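Local coordinates for rhizavidin (Rhizobium etli, PDB 3EW1), which binds biotin with high affinity as a dimeric member of the avidin family, at residues Gly59-Gly63 with Thr64-Phe68. Numbering follows the deposited sequence.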
# COMPACT_ATOMS: atom_id res chain seq x y z
N GLY B 59 -2.75 2.15 3.49
CA GLY B 59 -2.02 3.00 2.54
C GLY B 59 -1.30 4.13 3.24
O GLY B 59 -1.37 4.26 4.49
N ARG B 60 -0.66 5.00 2.45
CA ARG B 60 0.06 6.17 2.95
C ARG B 60 -0.17 7.32 2.00
O ARG B 60 -0.32 7.10 0.82
CB ARG B 60 1.57 5.93 3.05
CG ARG B 60 2.01 4.86 4.12
CD ARG B 60 1.96 5.37 5.58
NE ARG B 60 2.72 6.62 5.74
CZ ARG B 60 2.64 7.50 6.74
NH1 ARG B 60 1.84 7.30 7.78
NH2 ARG B 60 3.37 8.63 6.66
N VAL B 61 -0.18 8.53 2.54
CA VAL B 61 -0.30 9.74 1.73
C VAL B 61 0.91 10.62 1.96
O VAL B 61 1.49 10.63 3.06
CB VAL B 61 -1.57 10.51 2.09
CG1 VAL B 61 -1.48 11.96 1.65
CG2 VAL B 61 -2.78 9.80 1.48
N ASN B 62 1.33 11.31 0.91
CA ASN B 62 2.34 12.36 1.03
C ASN B 62 1.88 13.47 0.10
O ASN B 62 1.97 13.31 -1.10
CB ASN B 62 3.72 11.85 0.62
CG ASN B 62 4.81 12.94 0.66
OD1 ASN B 62 4.62 14.04 1.18
ND2 ASN B 62 5.96 12.62 0.15
N GLY B 63 1.39 14.54 0.68
CA GLY B 63 0.91 15.66 -0.18
C GLY B 63 -0.34 15.22 -0.93
O GLY B 63 -1.28 14.73 -0.31
N THR B 64 -0.35 15.34 -2.26
CA THR B 64 -1.46 14.84 -3.05
C THR B 64 -1.26 13.40 -3.51
O THR B 64 -2.11 12.84 -4.21
CB THR B 64 -1.69 15.68 -4.32
OG1 THR B 64 -0.49 15.71 -5.10
CG2 THR B 64 -2.08 17.10 -3.96
N PHE B 65 -0.11 12.83 -3.17
CA PHE B 65 0.24 11.47 -3.60
C PHE B 65 -0.19 10.40 -2.62
O PHE B 65 -0.22 10.63 -1.42
CB PHE B 65 1.71 11.42 -3.90
CG PHE B 65 2.09 12.36 -5.04
CD1 PHE B 65 2.64 13.61 -4.78
CD2 PHE B 65 1.85 12.00 -6.36
CE1 PHE B 65 2.94 14.48 -5.82
CE2 PHE B 65 2.17 12.85 -7.41
CZ PHE B 65 2.72 14.10 -7.14
N ILE B 66 -0.57 9.25 -3.16
CA ILE B 66 -1.13 8.21 -2.32
C ILE B 66 -0.77 6.87 -2.88
O ILE B 66 -0.69 6.65 -4.09
CB ILE B 66 -2.70 8.34 -2.21
CG1 ILE B 66 -3.26 7.31 -1.22
CG2 ILE B 66 -3.38 8.25 -3.59
CD1 ILE B 66 -4.77 7.48 -0.89
N ALA B 67 -0.54 5.95 -1.96
CA ALA B 67 -0.35 4.53 -2.34
C ALA B 67 -1.17 3.70 -1.37
O ALA B 67 -1.14 3.94 -0.15
CB ALA B 67 1.13 4.14 -2.34
N PHE B 68 -1.89 2.70 -1.88
CA PHE B 68 -2.70 1.88 -0.99
C PHE B 68 -2.74 0.45 -1.49
O PHE B 68 -2.43 0.16 -2.66
CB PHE B 68 -4.09 2.49 -0.73
CG PHE B 68 -4.92 2.71 -1.97
CD1 PHE B 68 -4.81 3.90 -2.70
CD2 PHE B 68 -5.83 1.76 -2.39
CE1 PHE B 68 -5.60 4.13 -3.82
CE2 PHE B 68 -6.65 1.98 -3.52
CZ PHE B 68 -6.51 3.16 -4.23
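The F65 ring turns an edge to N62 O, which lies near the ring plane, 3.8 Å from F65 CD1. T64 OG1 sits over one face of this ring, offset toward its rim. The two segments form a beta hairpin of the closed antiparallel avidin barrel. A type II' turn, N62 to F65, links the strands. Its first inner position needs a positive phi, which G63 takes easily (69°). Two hydrogen bonds close the turn, N62 N to F65 O (2.9 Å) and F65 N to N62 O (3.0 Å). The R60 and A67 pair is bonded both ways, and A67 N donates to R60 O (3.0 Å) with a nearly straight N-H...O angle of 169°.

R60, N62, F65 and A67 share the sheet face that packs on the second subunit. There F65 meets Y106 of that subunit, R60 packs on its G71, and N62 ND2 hydrogen-bonds to its S81 O. R60 NH1 hydrogen-bonds to N36 OD1 and F34 O of its own chain.

V61, I66 and F68 take the other face. The F68 ring stacks on W85, and the F68 side chain lies about 5 Å from that of Y41, a biotin-binding residue. G59 brings its CA within 3.9 Å of F68 CB. I66 CG1 lies anti to its backbone N (chi1 -175°), which brings it 3.7 Å from V61 CG2.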